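Local coordinates for protein acidocalcisomal pyrophosphatase (Trypanosoma cruzi, PDB 5CUV) that probably hydrolyses inorganic diphosphate to phosphate with magnesium as cofactor, and carries a helical, probably EF-hand-like, domain ahead of its pyrophosphatase domain, at residues A[118-123]-A[138-142]; A[93-97]-A[125-131]; A[281-285]-A[397-401]. All blocks are in the same frame, centred on the assembly; numbering follows the deposited sequence.

Interaction 1: residues A[118-123]-A[138-142]; sequences QMKSEI and WWCSH
In a helical domain whose layout is consistent with a pair of EF-hands, Trp138 of helix 132-141 enters helix 113-123 as a knob, its indole set among Gln118, Met119, Glu122 and Ile123. With CG anti to the backbone N (chi1 173°), the indole swings out across the neighbouring helix. Met119 CG lies over the six-membered ring, 3.7 Å from the centroid of that Trp138 ring and 13° off its normal. The selenium of this selenomethionine stands farther out above the same face, with SE 5.3 Å from the same Trp138 centroid, a Met-aromatic contact. Ile123 CD1 meets Trp138 CB at 3.5 Å, whereas Gln118 NE2 comes to the indole edge. A broad aromatic surface suits this place because one ring serves Met119, Ile123 and the aliphatic part of Glu122 together. His142 CB lies near the rim of the opposite face, and Trp138 NE1 sits above the centre of the imidazole. A weak bond from His142 ND1 to Trp138 O, 3.1 Å, accompanies that fold-back. Beyond Trp138, Met111 and Cys104 continue the packing. Helices 113-123 and 132-141 flank the loop that carries strand 129-130, the helix-loop-helix arrangement of an EF-hand, with Trp138 the knob between them.

Interaction 2: residues A[93-97]-A[125-131]; sequences GYLEE and AIDGHIT
Tyr94 puts CG between its backbone N and carbonyl carbon (chi1 67°), while His129 turns CG beside its own N, and the two rings are thereby brought face to face. They form an offset stack, the centroids of the Tyr94 and His129 rings 3.9 Å apart and the planes 14° from parallel. Tyr94 CE1 sits over the centre of the imidazole, and His129 CB adds a CH-pi contact, 4.0 Å from the Tyr94 centroid. Two flat rings suit a partly exposed site, where they cover each other's faces.

Beneath the stack two short antiparallel strands are joined. Leu95 N binds Ile130 O at 2.9 Å, and Ile130 N returns the bond to Leu95 O at 2.8 Å, making these residues a hydrogen-bonded pair. Glu96 and His129 follow as a non-hydrogen-bonded pair, with Glu96 CA pointing a C-H at Gly128 O, 3.4 Å away. Glu97 N bonds the same Gly128 O weakly, at 3.2 Å. With CG beside its backbone N (chi1 -59°), the extended Glu97 chain runs past Gly128, CD 3.7 Å from Gly128 CA, its methylenes beside Ile130. Lacking a side chain, Gly128 suits both this passage and its positive phi at the end of a type I turn from Ala125.

Leu95 and Ile130 share the other face, where branched apolar chains fit against Ile100; Ile130 also reaches Met119 and Ile123. Glu96 offers its carboxylate to Arg98 in a salt bridge. Leu95 and Ile130 thus pair the loop between helices 73-87 and 97-106 with that between helices 113-123 and 132-141, as the short strand pair does in paired EF-hands.

Interaction 3: residues A[281-285]-A[397-401]; sequences DVVFE and ESHYM
The backbone bond from Met401 N to Glu397 O, 2.9 Å, spans one turn of helix 388-412, so the side chains of Glu397 and Met401 lie one turn apart on the same side of the helix, where Phe284 meets them. This is the long C-terminal helix of the pyrophosphatase domain, and 281-285 belongs to the loop between strands 269-272 and 296-299. Phe284 presents its rim to the helix. At one corner Glu397 OE2 lies in the ring plane beside CE2, a position in which the slightly positive C-H edge probably suits a carboxylate oxygen. The extended Glu397 chain passes across the rim, with its methylenes beside Phe284 CZ. At the other corner stands the selenium of Met401, a selenomethionine here, 84° off the ring normal in an edge-on Met-aromatic contact. CG anti to the carbonyl carbon (chi1 -67°) and an extended second torsion carry SE there. A flexible, polarisable chain suits a place between the Phe284 edge and Val283, whose CG1 is 3.8 Å from Met401 SE. Ser398 OG and His399 ND1 hydrogen-bond Trp277 N and Gln275 O of the same long loop. Asp291, a magnesium ligand, has its side chain about 9 Å from that of Met401. Val283 CG2 reaches the edge of the Tyr400 ring, 4.2 Å from CE2.

In the fold
Interactions 1 and 2 are neighbours, their centres 13 Å apart, and they alternate along the chain: 93-97, 118-123, 125-131, 138-142. Helix 113-123, strand 129-130 and helix 132-141 follow one another, so the strand pair of interaction 2 and the helix pair of interaction 1 close one small helical domain, with Met119 and Ile123 packing on Ile130 between them. Interaction 3 comes later in sequence, about 73 Å from interaction 1 and 74 Å from interaction 2 (centres), on the opposite side of the chain's centre. It belongs to the pyrophosphatase domain that holds the magnesium site. The two regions are thus separately packed units of one chain, and the helical one also contacts a neighbouring subunit, where Trp139 NE1 hydrogen-bonds Asn255 OD1 of that subunit.

Interaction 1: residues A[118-123]-A[138-142]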
loop_
_atom_site.group_PDB
_atom_site.type_symbol
_atom_site.label_atom_id
_atom_site.label_comp_id
_atom_site.label_asym_id
_atom_site.label_seq_id
_atom_site.Cartn_x
_atom_site.Cartn_y
_atom_site.Cartn_z
ATOM N N GLN A 118 -55.405 26.318 6.620
ATOM C CA GLN A 118 -55.410 26.121 8.070
ATOM C C GLN A 118 -54.603 27.157 8.840
ATOM O O GLN A 118 -54.991 27.529 9.926
ATOM C CB GLN A 118 -54.910 24.726 8.440
ATOM C CG GLN A 118 -55.649 24.082 9.636
ATOM C CD GLN A 118 -54.779 23.807 10.897
ATOM O OE1 GLN A 118 -55.203 23.077 11.809
ATOM N NE2 GLN A 118 -53.577 24.395 10.950
HETATM N N MSE A 119 -53.524 27.630 8.367
HETATM C CA MSE A 119 -52.839 28.704 8.957
HETATM C C MSE A 119 -53.468 30.018 8.946
HETATM O O MSE A 119 -53.413 30.721 9.824
HETATM C CB MSE A 119 -51.688 28.808 8.055
HETATM C CG MSE A 119 -50.495 29.678 8.376
HETATM SE SE MSE A 119 -50.466 31.310 7.454
HETATM C CE MSE A 119 -49.856 31.169 5.739
ATOM N N LYS A 120 -54.043 30.383 7.884
ATOM C CA LYS A 120 -54.774 31.648 7.808
ATOM C C LYS A 120 -55.916 31.608 8.823
ATOM O O LYS A 120 -56.070 32.513 9.640
ATOM C CB LYS A 120 -55.348 31.903 6.400
ATOM C CG LYS A 120 -54.301 32.110 5.339
ATOM C CD LYS A 120 -54.910 32.405 4.011
ATOM C CE LYS A 120 -53.800 32.710 3.008
ATOM N NZ LYS A 120 -54.143 32.381 1.567
ATOM N N SER A 121 -56.717 30.549 8.763
ATOM C CA SER A 121 -57.837 30.381 9.684
ATOM C C SER A 121 -57.365 30.570 11.141
ATOM O O SER A 121 -57.989 31.281 11.916
ATOM C CB SER A 121 -58.421 29.010 9.485
ATOM O OG SER A 121 -59.558 28.875 10.280
ATOM N N GLU A 122 -56.237 29.944 11.480
ATOM C CA GLU A 122 -55.601 30.025 12.793
ATOM C C GLU A 122 -55.221 31.439 13.160
ATOM O O GLU A 122 -55.479 31.895 14.274
ATOM C CB GLU A 122 -54.305 29.218 12.817
ATOM C CG GLU A 122 -54.451 27.726 12.669
ATOM C CD GLU A 122 -55.080 27.117 13.875
ATOM O OE1 GLU A 122 -54.449 27.201 14.962
ATOM O OE2 GLU A 122 -56.201 26.578 13.721
ATOM N N ILE A 123 -54.540 32.117 12.245
ATOM C CA ILE A 123 -54.120 33.477 12.521
ATOM C C ILE A 123 -55.275 34.443 12.313
ATOM O O ILE A 123 -55.302 35.534 12.897
ATOM C CB ILE A 123 -52.941 33.910 11.641
ATOM C CG1 ILE A 123 -51.872 32.824 11.631
ATOM C CG2 ILE A 123 -52.317 35.184 12.218
ATOM C CD1 ILE A 123 -50.806 33.001 12.735
ATOM N N TRP A 138 -48.469 30.372 16.247
ATOM C CA TRP A 138 -49.061 29.378 15.357
ATOM C C TRP A 138 -48.121 28.179 15.126
ATOM O O TRP A 138 -48.577 27.038 15.127
ATOM C CB TRP A 138 -49.426 30.020 13.994
ATOM C CG TRP A 138 -49.874 28.989 12.981
ATOM C CD1 TRP A 138 -51.080 28.333 12.946
ATOM C CD2 TRP A 138 -49.091 28.435 11.934
ATOM N NE1 TRP A 138 -51.092 27.399 11.937
ATOM C CE2 TRP A 138 -49.879 27.440 11.298
ATOM C CE3 TRP A 138 -47.793 28.668 11.470
ATOM C CZ2 TRP A 138 -49.405 26.682 10.216
ATOM C CZ3 TRP A 138 -47.316 27.905 10.391
ATOM C CH2 TRP A 138 -48.121 26.928 9.779
ATOM N N TRP A 139 -46.832 28.474 14.898
ATOM C CA TRP A 139 -45.770 27.478 14.645
ATOM C C TRP A 139 -45.668 26.447 15.776
ATOM O O TRP A 139 -45.664 25.235 15.554
ATOM C CB TRP A 139 -44.426 28.203 14.513
ATOM C CG TRP A 139 -43.253 27.320 14.132
ATOM C CD1 TRP A 139 -42.352 26.727 14.978
ATOM C CD2 TRP A 139 -42.802 27.035 12.811
ATOM N NE1 TRP A 139 -41.364 26.103 14.263
ATOM C CE2 TRP A 139 -41.615 26.280 12.926
ATOM C CE3 TRP A 139 -43.276 27.357 11.534
ATOM C CZ2 TRP A 139 -40.890 25.844 11.795
ATOM C CZ3 TRP A 139 -42.561 26.928 10.428
ATOM C CH2 TRP A 139 -41.379 26.182 10.565
ATOM N N CYS A 140 -45.567 26.973 16.988
ATOM C CA CYS A 140 -45.474 26.179 18.172
ATOM C C CYS A 140 -46.703 25.365 18.383
ATOM O O CYS A 140 -46.635 24.360 19.051
ATOM C CB CYS A 140 -45.262 27.053 19.377
ATOM S SG CYS A 140 -43.676 27.842 19.334
ATOM N N SER A 141 -47.831 25.756 17.820
ATOM C CA SER A 141 -49.036 24.972 18.048
ATOM C C SER A 141 -49.318 23.958 16.972
ATOM O O SER A 141 -50.212 23.142 17.105
ATOM C CB SER A 141 -50.236 25.900 18.219
ATOM O OG SER A 141 -49.971 26.827 19.265
ATOM N N HIS A 142 -48.549 23.982 15.902
ATOM C CA HIS A 142 -48.787 23.051 14.816
ATOM C C HIS A 142 -47.514 22.502 14.250
ATOM O O HIS A 142 -47.005 23.017 13.257
ATOM C CB HIS A 142 -49.566 23.739 13.713
ATOM C CG HIS A 142 -50.875 24.268 14.178
ATOM N ND1 HIS A 142 -50.979 25.128 15.246
ATOM C CD2 HIS A 142 -52.141 23.975 13.800
ATOM C CE1 HIS A 142 -52.255 25.336 15.517
ATOM N NE2 HIS A 142 -52.980 24.647 14.653
#

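Interaction 2: residues A[93-97]-A[125-131]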
loop_
_atom_site.group_PDB
_atom_site.type_symbol
_atom_site.label_atom_id
_atom_site.label_comp_id
_atom_site.label_asym_id
_atom_site.label_seq_id
_atom_site.Cartn_x
_atom_site.Cartn_y
_atom_site.Cartn_z
ATOM N N GLY A 93 -42.375 45.243 10.334
ATOM C CA GLY A 93 -42.932 44.696 11.576
ATOM C C GLY A 93 -43.898 43.515 11.475
ATOM O O GLY A 93 -44.420 43.039 12.491
ATOM N N TYR A 94 -44.136 43.026 10.268
ATOM C CA TYR A 94 -45.063 41.922 10.086
ATOM C C TYR A 94 -44.805 41.497 8.664
ATOM O O TYR A 94 -44.041 42.167 7.975
ATOM C CB TYR A 94 -46.512 42.424 10.237
ATOM C CG TYR A 94 -46.948 43.388 9.124
ATOM C CD1 TYR A 94 -47.237 42.910 7.843
ATOM C CD2 TYR A 94 -46.906 44.772 9.306
ATOM C CE1 TYR A 94 -47.443 43.764 6.786
ATOM C CE2 TYR A 94 -47.113 45.637 8.244
ATOM C CZ TYR A 94 -47.374 45.123 6.981
ATOM O OH TYR A 94 -47.519 45.960 5.884
ATOM N N LEU A 95 -45.438 40.404 8.232
ATOM C CA LEU A 95 -45.296 39.899 6.857
ATOM C C LEU A 95 -46.615 39.485 6.186
ATOM O O LEU A 95 -47.551 39.042 6.861
ATOM C CB LEU A 95 -44.380 38.680 6.830
ATOM C CG LEU A 95 -42.887 38.868 6.950
ATOM C CD1 LEU A 95 -42.284 37.512 7.133
ATOM C CD2 LEU A 95 -42.351 39.579 5.730
ATOM N N GLU A 96 -46.678 39.602 4.862
ATOM C CA GLU A 96 -47.870 39.177 4.144
ATOM C C GLU A 96 -47.889 37.647 4.172
ATOM O O GLU A 96 -46.852 37.011 4.163
ATOM C CB GLU A 96 -47.862 39.699 2.698
ATOM C CG GLU A 96 -47.633 41.244 2.606
ATOM C CD GLU A 96 -47.750 41.844 1.179
ATOM O OE1 GLU A 96 -47.816 41.077 0.166
ATOM O OE2 GLU A 96 -47.765 43.107 1.089
ATOM N N GLU A 97 -49.081 37.065 4.212
ATOM C CA GLU A 97 -49.234 35.631 4.271
ATOM C C GLU A 97 -48.583 34.854 3.138
ATOM O O GLU A 97 -48.525 33.630 3.184
ATOM C CB GLU A 97 -50.720 35.285 4.324
ATOM C CG GLU A 97 -51.478 35.892 5.523
ATOM C CD GLU A 97 -53.003 35.668 5.434
ATOM O OE1 GLU A 97 -53.691 35.670 6.498
ATOM O OE2 GLU A 97 -53.501 35.503 4.288
ATOM N N ALA A 125 -56.035 36.677 10.225
ATOM C CA ALA A 125 -55.533 38.039 10.031
ATOM C C ALA A 125 -56.243 38.689 8.812
ATOM O O ALA A 125 -55.708 38.739 7.693
ATOM C CB ALA A 125 -54.042 37.990 9.810
ATOM N N ILE A 126 -57.450 39.186 9.052
ATOM C CA ILE A 126 -58.280 39.783 8.023
ATOM C C ILE A 126 -57.533 40.625 6.976
ATOM O O ILE A 126 -57.874 40.581 5.793
ATOM C CB ILE A 126 -59.357 40.611 8.674
ATOM C CG1 ILE A 126 -60.672 40.465 7.929
ATOM C CG2 ILE A 126 -58.903 42.060 8.750
ATOM C CD1 ILE A 126 -61.697 41.532 8.346
ATOM N N ASP A 127 -56.509 41.368 7.385
ATOM C CA ASP A 127 -55.752 42.181 6.430
ATOM C C ASP A 127 -54.538 41.420 5.824
ATOM O O ASP A 127 -53.859 41.909 4.903
ATOM C CB ASP A 127 -55.310 43.495 7.099
ATOM C CG ASP A 127 -54.181 43.306 8.093
ATOM O OD1 ASP A 127 -54.257 42.331 8.872
ATOM O OD2 ASP A 127 -53.239 44.135 8.104
ATOM N N GLY A 128 -54.288 40.209 6.345
ATOM C CA GLY A 128 -53.210 39.355 5.845
ATOM C C GLY A 128 -51.827 39.744 6.331
ATOM O O GLY A 128 -50.806 39.293 5.813
ATOM N N HIS A 129 -51.821 40.596 7.337
ATOM C CA HIS A 129 -50.604 41.077 7.915
ATOM C C HIS A 129 -50.323 40.186 9.121
ATOM O O HIS A 129 -51.079 40.179 10.100
ATOM C CB HIS A 129 -50.789 42.558 8.310
ATOM C CG HIS A 129 -50.746 43.512 7.147
ATOM N ND1 HIS A 129 -50.491 44.863 7.299
ATOM C CD2 HIS A 129 -50.842 43.298 5.812
ATOM C CE1 HIS A 129 -50.421 45.435 6.110
ATOM N NE2 HIS A 129 -50.629 44.506 5.190
ATOM N N ILE A 130 -49.235 39.422 9.060
ATOM C CA ILE A 130 -48.921 38.516 10.163
ATOM C C ILE A 130 -47.721 38.896 11.000
ATOM O O ILE A 130 -46.600 39.012 10.511
ATOM C CB ILE A 130 -48.746 37.118 9.650
ATOM C CG1 ILE A 130 -49.917 36.767 8.736
ATOM C CG2 ILE A 130 -48.706 36.163 10.801
ATOM C CD1 ILE A 130 -49.933 35.322 8.316
ATOM N N THR A 131 -47.978 39.110 12.279
ATOM C CA THR A 131 -46.934 39.496 13.202
ATOM C C THR A 131 -46.108 38.266 13.588
ATOM O O THR A 131 -46.555 37.123 13.436
ATOM C CB THR A 131 -47.539 40.114 14.478
ATOM O OG1 THR A 131 -46.509 40.748 15.229
ATOM C CG2 THR A 131 -48.139 39.050 15.352
#

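Interaction 3: residues A[281-285]-A[397-401]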
loop_
_atom_site.group_PDB
_atom_site.type_symbol
_atom_site.label_atom_id
_atom_site.label_comp_id
_atom_site.label_asym_id
_atom_site.label_seq_id
_atom_site.Cartn_x
_atom_site.Cartn_y
_atom_site.Cartn_z
ATOM N N ASP A 281 -0.380 1.138 -43.847
ATOM C CA ASP A 281 -0.801 2.152 -44.823
ATOM C C ASP A 281 -0.888 3.416 -44.001
ATOM O O ASP A 281 -1.486 3.413 -42.924
ATOM C CB ASP A 281 -2.218 1.915 -45.388
ATOM C CG ASP A 281 -2.314 0.669 -46.242
ATOM O OD1 ASP A 281 -1.589 0.615 -47.267
ATOM O OD2 ASP A 281 -3.110 -0.253 -45.887
ATOM N N VAL A 282 -0.282 4.495 -44.443
ATOM C CA VAL A 282 -0.492 5.692 -43.667
ATOM C C VAL A 282 -2.019 5.869 -43.923
ATOM O O VAL A 282 -2.474 5.555 -45.029
ATOM C CB VAL A 282 0.334 6.853 -44.243
ATOM C CG1 VAL A 282 -0.268 8.174 -43.821
ATOM C CG2 VAL A 282 1.774 6.744 -43.752
ATOM N N VAL A 283 -2.816 6.299 -42.930
ATOM C CA VAL A 283 -4.272 6.478 -43.164
ATOM C C VAL A 283 -4.778 7.944 -42.987
ATOM O O VAL A 283 -5.853 8.293 -43.474
ATOM C CB VAL A 283 -5.176 5.425 -42.308
ATOM C CG1 VAL A 283 -4.375 4.148 -41.997
ATOM C CG2 VAL A 283 -5.710 6.045 -41.024
ATOM N N PHE A 284 -4.013 8.789 -42.288
ATOM C CA PHE A 284 -4.355 10.219 -42.138
ATOM C C PHE A 284 -3.079 11.038 -42.314
ATOM O O PHE A 284 -1.971 10.489 -42.205
ATOM C CB PHE A 284 -5.068 10.558 -40.807
ATOM C CG PHE A 284 -4.484 9.893 -39.600
ATOM C CD1 PHE A 284 -4.417 8.501 -39.515
ATOM C CD2 PHE A 284 -4.029 10.654 -38.532
ATOM C CE1 PHE A 284 -3.908 7.875 -38.391
ATOM C CE2 PHE A 284 -3.511 10.036 -37.384
ATOM C CZ PHE A 284 -3.451 8.644 -37.316
ATOM N N GLU A 285 -3.263 12.334 -42.606
ATOM C CA GLU A 285 -2.195 13.319 -42.914
ATOM C C GLU A 285 -0.883 13.444 -42.089
ATOM O O GLU A 285 0.095 14.039 -42.548
ATOM C CB GLU A 285 -2.848 14.703 -43.115
ATOM C CG GLU A 285 -3.872 14.688 -44.278
ATOM C CD GLU A 285 -4.458 16.062 -44.632
ATOM O OE1 GLU A 285 -4.513 16.941 -43.736
ATOM O OE2 GLU A 285 -4.877 16.252 -45.803
ATOM N N GLU A 397 -5.415 7.670 -32.232
ATOM C CA GLU A 397 -5.201 7.596 -33.652
ATOM C C GLU A 397 -5.229 6.122 -34.016
ATOM O O GLU A 397 -5.762 5.713 -35.051
ATOM C CB GLU A 397 -3.882 8.305 -34.014
ATOM C CG GLU A 397 -4.060 9.801 -33.790
ATOM C CD GLU A 397 -2.820 10.699 -34.020
ATOM O OE1 GLU A 397 -1.722 10.410 -33.460
ATOM O OE2 GLU A 397 -2.965 11.740 -34.738
ATOM N N SER A 398 -4.724 5.314 -33.107
ATOM C CA SER A 398 -4.670 3.904 -33.340
ATOM C C SER A 398 -6.056 3.325 -33.232
ATOM O O SER A 398 -6.394 2.307 -33.848
ATOM C CB SER A 398 -3.755 3.259 -32.316
ATOM O OG SER A 398 -3.558 1.907 -32.652
ATOM N N HIS A 399 -6.871 3.954 -32.410
ATOM C CA HIS A 399 -8.203 3.428 -32.279
ATOM C C HIS A 399 -8.953 3.840 -33.561
ATOM O O HIS A 399 -9.684 3.041 -34.191
ATOM C CB HIS A 399 -8.845 3.969 -31.014
ATOM C CG HIS A 399 -10.181 3.384 -30.739
ATOM N ND1 HIS A 399 -10.452 2.043 -30.904
ATOM C CD2 HIS A 399 -11.318 3.942 -30.276
ATOM C CE1 HIS A 399 -11.704 1.801 -30.553
ATOM N NE2 HIS A 399 -12.249 2.940 -30.168
ATOM N N TYR A 400 -8.743 5.087 -33.957
ATOM C CA TYR A 400 -9.359 5.586 -35.153
ATOM C C TYR A 400 -9.059 4.651 -36.360
ATOM O O TYR A 400 -10.005 4.190 -37.019
ATOM C CB TYR A 400 -8.908 7.053 -35.415
ATOM C CG TYR A 400 -9.403 7.549 -36.769
ATOM C CD1 TYR A 400 -10.648 8.182 -36.887
ATOM C CD2 TYR A 400 -8.677 7.261 -37.956
ATOM C CE1 TYR A 400 -11.166 8.510 -38.133
ATOM C CE2 TYR A 400 -9.178 7.572 -39.192
ATOM C CZ TYR A 400 -10.433 8.199 -39.289
ATOM O OH TYR A 400 -10.990 8.482 -40.550
HETATM N N MSE A 401 -7.766 4.363 -36.633
HETATM C CA MSE A 401 -7.405 3.475 -37.726
HETATM C C MSE A 401 -7.977 2.091 -37.547
HETATM O O MSE A 401 -8.323 1.418 -38.498
HETATM C CB MSE A 401 -5.883 3.345 -37.800
HETATM C CG MSE A 401 -5.180 4.628 -38.211
HETATM SE SE MSE A 401 -3.279 4.466 -38.398
HETATM C CE MSE A 401 -2.813 4.451 -36.505
#